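PDB 4JEI: lipase 2 from Yarrowia lipolytica, which probably catalyses the hydrolysis of triacylglycerols, as a lipase of the alpha/beta hydrolase fold. Local coordinates for residues A[184-189]-A[222-227]; A[226-231]-A[249-254]. The protein carries 2 engineered substitutions. All coordinates share one frame; numbering follows the deposited sequence.

Interaction 1 (A[184-189]-A[222-227]); sequences VVTLGQ and LYRITH
Strand 184-187 and strand 222-227 run parallel, their axes 4.7 Å apart and only 12° from exact alignment, with V184 opposite L222 and L187 opposite I225. The hydrogen bonds zigzag between the chains: Y223 N reaches V184 O, T186 N reaches Y223 O, and I225 N meets T186 O at 2.7 Å. One more, from G188 N to I225 O (2.9 Å), continues the pattern past the end of the first strand, where G188 turns the chain with a positive phi of 57°. I225 O is gripped twice, because water 1 also donates to it while accepting from Q189 N.

The two sides of the sheet are dressed differently. With V185, L187, Y223 and I225 the surface is apolar, and the CD1 methyl of I225 is its pivot, touching V185 CG1 at 3.7 Å and L187 CD2 at 3.8 Å. It gets there because CG1 stands anti to the carbonyl carbon (chi1 -51°), which, with the chain then extended, carries the methyl outward and back toward the strand's start, between V185 and L187. Helix 12-27 packs over this side, F18 meeting both I225 and the ring of Y223.

The other side changes character along its length. V184 and L222 lie alongside each other, L222 CD1 resting 3.9 Å from V184 CB, under helix 195-206. Farther on, the aliphatic part of R224 runs beside T186, CG lying 3.4 Å from OG1, and the bent chain brings NE to water 2, 2.8 Å away, which in turn donates to Q189 O. A single bound water thus links the guanidinium of R224 to the backbone of Q189.

Strand 183-187, helix 195-206 and strand 222-227 form a beta-alpha-beta unit, the repeating element of the central sheet in the alpha/beta hydrolase fold.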
loop_
_atom_site.group_PDB
_atom_site.type_symbol
_atom_site.label_atom_id
_atom_site.label_comp_id
_atom_site.label_asym_id
_atom_site.label_seq_id
_atom_site.Cartn_x
_atom_site.Cartn_y
_atom_site.Cartn_z
ATOM N N VAL A 184 4.706 1.967 -6.259
ATOM C CA VAL A 184 3.628 1.677 -5.321
ATOM C C VAL A 184 3.990 0.415 -4.556
ATOM O O VAL A 184 4.153 -0.651 -5.157
ATOM C CB VAL A 184 2.237 1.581 -6.001
ATOM C CG1 VAL A 184 1.128 1.367 -4.971
ATOM C CG2 VAL A 184 1.951 2.816 -6.844
ATOM N N VAL A 185 4.163 0.552 -3.239
ATOM C CA VAL A 185 4.457 -0.568 -2.348
ATOM C C VAL A 185 3.394 -0.544 -1.269
ATOM O O VAL A 185 3.283 0.436 -0.544
ATOM C CB VAL A 185 5.895 -0.570 -1.755
ATOM C CG1 VAL A 185 6.079 -1.731 -0.783
ATOM C CG2 VAL A 185 6.951 -0.631 -2.854
ATOM N N THR A 186 2.577 -1.589 -1.199
ATOM C CA THR A 186 1.523 -1.661 -0.193
ATOM C C THR A 186 1.807 -2.819 0.752
ATOM O O THR A 186 2.409 -3.816 0.348
ATOM C CB THR A 186 0.142 -1.734 -0.846
ATOM O OG1 THR A 186 0.043 -2.960 -1.568
ATOM C CG2 THR A 186 -0.132 -0.554 -1.776
ATOM N N LEU A 187 1.397 -2.676 2.012
ATOM C CA LEU A 187 1.609 -3.697 3.034
ATOM C C LEU A 187 0.292 -3.996 3.736
ATOM O O LEU A 187 -0.347 -3.087 4.264
ATOM C CB LEU A 187 2.696 -3.244 4.020
ATOM C CG LEU A 187 4.069 -3.002 3.389
ATOM C CD1 LEU A 187 4.390 -1.522 3.312
ATOM C CD2 LEU A 187 5.130 -3.773 4.095
ATOM N N GLY A 188 -0.136 -5.251 3.665
ATOM C CA GLY A 188 -1.400 -5.699 4.243
ATOM C C GLY A 188 -2.612 -4.947 3.733
ATOM O O GLY A 188 -3.530 -4.662 4.506
ATOM N N GLN A 189 -2.609 -4.586 2.433
ATOM C CA GLN A 189 -3.713 -3.841 1.842
ATOM C C GLN A 189 -4.924 -4.725 1.563
ATOM O O GLN A 189 -4.773 -5.826 1.019
ATOM C CB GLN A 189 -3.289 -3.036 0.595
ATOM C CG GLN A 189 -2.984 -3.870 -0.642
ATOM C CD GLN A 189 -3.515 -3.238 -1.895
ATOM O OE1 GLN A 189 -4.719 -3.230 -2.146
ATOM N NE2 GLN A 189 -2.624 -2.744 -2.736
ATOM N N LEU A 222 4.866 -1.913 -9.096
ATOM C CA LEU A 222 3.796 -2.322 -8.193
ATOM C C LEU A 222 4.164 -3.544 -7.378
ATOM O O LEU A 222 4.605 -4.551 -7.939
ATOM C CB LEU A 222 2.477 -2.521 -8.961
ATOM C CG LEU A 222 1.235 -2.950 -8.171
ATOM C CD1 LEU A 222 0.800 -1.885 -7.172
ATOM C CD2 LEU A 222 0.105 -3.246 -9.108
ATOM N N TYR A 223 3.987 -3.436 -6.043
ATOM C CA TYR A 223 4.275 -4.489 -5.071
ATOM C C TYR A 223 3.230 -4.493 -3.971
ATOM O O TYR A 223 3.021 -3.479 -3.298
ATOM C CB TYR A 223 5.675 -4.316 -4.457
ATOM C CG TYR A 223 6.806 -4.428 -5.449
ATOM C CD1 TYR A 223 7.292 -5.668 -5.850
ATOM C CD2 TYR A 223 7.403 -3.289 -5.988
ATOM C CE1 TYR A 223 8.336 -5.777 -6.762
ATOM C CE2 TYR A 223 8.447 -3.384 -6.904
ATOM C CZ TYR A 223 8.910 -4.631 -7.288
ATOM O OH TYR A 223 9.946 -4.739 -8.181
ATOM N N ARG A 224 2.570 -5.641 -3.801
ATOM C CA ARG A 224 1.554 -5.852 -2.786
ATOM C C ARG A 224 2.114 -6.831 -1.760
ATOM O O ARG A 224 2.204 -8.027 -2.037
ATOM C CB ARG A 224 0.291 -6.412 -3.441
ATOM C CG ARG A 224 -0.733 -5.360 -3.854
ATOM C CD ARG A 224 -2.015 -5.961 -4.435
ATOM N NE ARG A 224 -2.434 -7.186 -3.740
ATOM C CZ ARG A 224 -2.264 -8.416 -4.226
ATOM N NH1 ARG A 224 -1.699 -8.602 -5.404
ATOM N NH2 ARG A 224 -2.656 -9.467 -3.514
ATOM N N ILE A 225 2.563 -6.324 -0.609
ATOM C CA ILE A 225 3.157 -7.182 0.419
ATOM C C ILE A 225 2.085 -7.758 1.337
ATOM O O ILE A 225 1.290 -7.010 1.910
ATOM C CB ILE A 225 4.362 -6.538 1.167
ATOM C CG1 ILE A 225 5.408 -5.991 0.170
ATOM C CG2 ILE A 225 5.015 -7.539 2.140
ATOM C CD1 ILE A 225 6.406 -5.044 0.752
ATOM N N THR A 226 2.040 -9.097 1.424
ATOM C CA THR A 226 1.096 -9.847 2.251
ATOM C C THR A 226 1.866 -10.738 3.226
ATOM O O THR A 226 3.030 -11.054 2.981
ATOM C CB THR A 226 0.123 -10.640 1.386
ATOM O OG1 THR A 226 0.859 -11.613 0.658
ATOM C CG2 THR A 226 -0.678 -9.761 0.438
ATOM N N HIS A 227 1.220 -11.143 4.323
ATOM C CA HIS A 227 1.841 -11.951 5.366
ATOM C C HIS A 227 0.949 -13.125 5.776
ATOM O O HIS A 227 -0.276 -13.009 5.726
ATOM C CB HIS A 227 2.184 -11.033 6.563
ATOM C CG HIS A 227 2.558 -11.729 7.832
ATOM N ND1 HIS A 227 1.837 -11.537 8.992
ATOM C CD2 HIS A 227 3.572 -12.585 8.087
ATOM C CE1 HIS A 227 2.425 -12.283 9.911
ATOM N NE2 HIS A 227 3.471 -12.935 9.412
HETATM O O HOH W 1 -0.240 -5.340 0.520
HETATM O O HOH W 2 -2.596 -7.257 -0.908
#

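Interaction 2 (A[226-231]-A[249-254]); sequences THRGDI and FIDWPL
I250 O takes two backbone N-H groups, R228 N across the contact at 3.0 Å and, weakly, W252 N from its own chain where D251 makes an inverse gamma turn. The parallel pairing that leads up to it is secured by I250 N donating to T226 O at 2.8 Å. Beyond, the H227 imidazole, swung out with CG anti to N (chi1 167°), offers NE2 to W252 O lying near the ring plane. That bond is weak, and the stronger partner of the ring is N288 O, at ND1.

On the opposite side of the sheet, the F249 ring extends along the other chain. Its edge faces T226 OG1, whose principal partner is E247, while CZ meets R228 CG obliquely at 3.5 Å. Trimming F249 to an alanine would take away the ring and is likely to leave R228 CG without its aromatic neighbour and a gap beside T226. The R228 guanidinium has D251 nearby, but no N-H points at the carboxylate.

A type II turn from H227 to D230 then leaves the sheet, carrying D230 to H289 of helix 285-290, while strand 247-250 is bordered on its far side by antiparallel strand 262-267.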
loop_
_atom_site.group_PDB
_atom_site.type_symbol
_atom_site.label_atom_id
_atom_site.label_comp_id
_atom_site.label_asym_id
_atom_site.label_seq_id
_atom_site.Cartn_x
_atom_site.Cartn_y
_atom_site.Cartn_z
ATOM N N THR A 226 2.040 -9.097 1.424
ATOM C CA THR A 226 1.096 -9.847 2.251
ATOM C C THR A 226 1.866 -10.738 3.226
ATOM O O THR A 226 3.030 -11.054 2.981
ATOM C CB THR A 226 0.123 -10.640 1.386
ATOM O OG1 THR A 226 0.859 -11.613 0.658
ATOM C CG2 THR A 226 -0.678 -9.761 0.438
ATOM N N HIS A 227 1.220 -11.143 4.323
ATOM C CA HIS A 227 1.841 -11.951 5.366
ATOM C C HIS A 227 0.949 -13.125 5.776
ATOM O O HIS A 227 -0.276 -13.009 5.726
ATOM C CB HIS A 227 2.184 -11.033 6.563
ATOM C CG HIS A 227 2.558 -11.729 7.832
ATOM N ND1 HIS A 227 1.837 -11.537 8.992
ATOM C CD2 HIS A 227 3.572 -12.585 8.087
ATOM C CE1 HIS A 227 2.425 -12.283 9.911
ATOM N NE2 HIS A 227 3.471 -12.935 9.412
ATOM N N ARG A 228 1.578 -14.262 6.157
ATOM C CA ARG A 228 0.930 -15.477 6.659
ATOM C C ARG A 228 0.008 -15.119 7.820
ATOM O O ARG A 228 0.442 -14.468 8.776
ATOM C CB ARG A 228 1.989 -16.449 7.198
ATOM C CG ARG A 228 2.316 -17.617 6.289
ATOM C CD ARG A 228 2.180 -18.983 6.951
ATOM N NE ARG A 228 2.331 -18.955 8.408
ATOM C CZ ARG A 228 2.312 -20.033 9.184
ATOM N NH1 ARG A 228 2.174 -21.241 8.649
ATOM N NH2 ARG A 228 2.432 -19.913 10.499
ATOM N N GLY A 229 -1.251 -15.520 7.714
ATOM C CA GLY A 229 -2.232 -15.286 8.762
ATOM C C GLY A 229 -2.955 -13.959 8.739
ATOM O O GLY A 229 -3.929 -13.790 9.477
ATOM N N ASP A 230 -2.483 -12.996 7.924
ATOM C CA ASP A 230 -3.134 -11.694 7.823
ATOM C C ASP A 230 -4.410 -11.845 7.009
ATOM O O ASP A 230 -4.362 -12.248 5.843
ATOM C CB ASP A 230 -2.199 -10.629 7.226
ATOM C CG ASP A 230 -2.702 -9.196 7.337
ATOM O OD1 ASP A 230 -3.827 -8.990 7.851
ATOM O OD2 ASP A 230 -1.977 -8.283 6.914
ATOM N N ILE A 231 -5.557 -11.566 7.657
ATOM C CA ILE A 231 -6.877 -11.687 7.048
ATOM C C ILE A 231 -7.229 -10.501 6.150
ATOM O O ILE A 231 -7.958 -10.680 5.177
ATOM C CB ILE A 231 -7.974 -12.022 8.109
ATOM C CG1 ILE A 231 -9.125 -12.843 7.508
ATOM C CG2 ILE A 231 -8.496 -10.788 8.860
ATOM C CD1 ILE A 231 -8.857 -14.356 7.403
ATOM N N PHE A 249 4.784 -12.274 -0.731
ATOM C CA PHE A 249 4.326 -12.969 0.468
ATOM C C PHE A 249 5.391 -13.316 1.504
ATOM O O PHE A 249 6.374 -13.996 1.199
ATOM C CB PHE A 249 3.518 -14.207 0.041
ATOM C CG PHE A 249 2.876 -15.062 1.106
ATOM C CD1 PHE A 249 3.286 -16.375 1.303
ATOM C CD2 PHE A 249 1.801 -14.588 1.846
ATOM C CE1 PHE A 249 2.658 -17.186 2.251
ATOM C CE2 PHE A 249 1.185 -15.394 2.806
ATOM C CZ PHE A 249 1.609 -16.690 2.992
ATOM N N ILE A 250 5.158 -12.872 2.748
ATOM C CA ILE A 250 6.004 -13.185 3.899
ATOM C C ILE A 250 5.433 -14.494 4.482
ATOM O O ILE A 250 4.443 -14.468 5.224
ATOM C CB ILE A 250 6.045 -12.027 4.947
ATOM C CG1 ILE A 250 6.577 -10.711 4.345
ATOM C CG2 ILE A 250 6.847 -12.429 6.193
ATOM C CD1 ILE A 250 6.180 -9.464 5.127
ATOM N N ASP A 251 6.029 -15.637 4.094
ATOM C CA ASP A 251 5.631 -16.970 4.562
ATOM C C ASP A 251 6.360 -17.271 5.885
ATOM O O ASP A 251 7.150 -18.215 5.976
ATOM C CB ASP A 251 5.950 -18.025 3.482
ATOM C CG ASP A 251 5.366 -19.412 3.714
ATOM O OD1 ASP A 251 5.646 -20.313 2.898
ATOM O OD2 ASP A 251 4.632 -19.594 4.714
ATOM N N TRP A 252 6.099 -16.444 6.908
ATOM C CA TRP A 252 6.747 -16.535 8.211
ATOM C C TRP A 252 5.812 -15.998 9.290
ATOM O O TRP A 252 5.124 -15.009 9.032
ATOM C CB TRP A 252 8.047 -15.716 8.178
ATOM C CG TRP A 252 8.978 -15.953 9.324
ATOM C CD1 TRP A 252 9.318 -15.062 10.299
ATOM C CD2 TRP A 252 9.716 -17.150 9.604
ATOM N NE1 TRP A 252 10.239 -15.618 11.151
ATOM C CE2 TRP A 252 10.498 -16.902 10.752
ATOM C CE3 TRP A 252 9.805 -18.406 8.979
ATOM C CZ2 TRP A 252 11.354 -17.866 11.295
ATOM C CZ3 TRP A 252 10.657 -19.358 9.517
ATOM C CH2 TRP A 252 11.413 -19.087 10.665
ATOM N N PRO A 253 5.764 -16.606 10.501
ATOM C CA PRO A 253 4.831 -16.108 11.526
ATOM C C PRO A 253 5.178 -14.760 12.134
ATOM O O PRO A 253 4.283 -14.082 12.633
ATOM C CB PRO A 253 4.866 -17.192 12.612
ATOM C CG PRO A 253 5.600 -18.334 12.033
ATOM C CD PRO A 253 6.490 -17.798 10.975
ATOM N N LEU A 254 6.465 -14.384 12.120
ATOM C CA LEU A 254 6.948 -13.170 12.779
ATOM C C LEU A 254 7.554 -12.106 11.874
ATOM O O LEU A 254 7.690 -12.289 10.663
ATOM C CB LEU A 254 8.007 -13.555 13.842
ATOM C CG LEU A 254 7.742 -14.763 14.728
ATOM C CD1 LEU A 254 9.041 -15.335 15.239
ATOM C CD2 LEU A 254 6.792 -14.422 15.867
#

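In the fold
Strand 222-227 belongs to both contacts: interaction 1 joins it to strand 183-187 on one flank and interaction 2 to strand 247-250 on the other, with I225 CG2 touching I250 CD1 between them. Interaction 1 lies deep in the chain, wholly buried, and relies on regular pairing and aliphatic packing with two waters at its end. Interaction 2, about 12 Å away between centres, frays from strand into loops toward the surface, where a weak imidazole bond, an aromatic ring against an arginine and a loose charge pair replace regular pairing. Both end near the presumed active site: G188 of the first lies against D230 of the second, which with S162 and H289 probably forms a Ser-His-Asp triad.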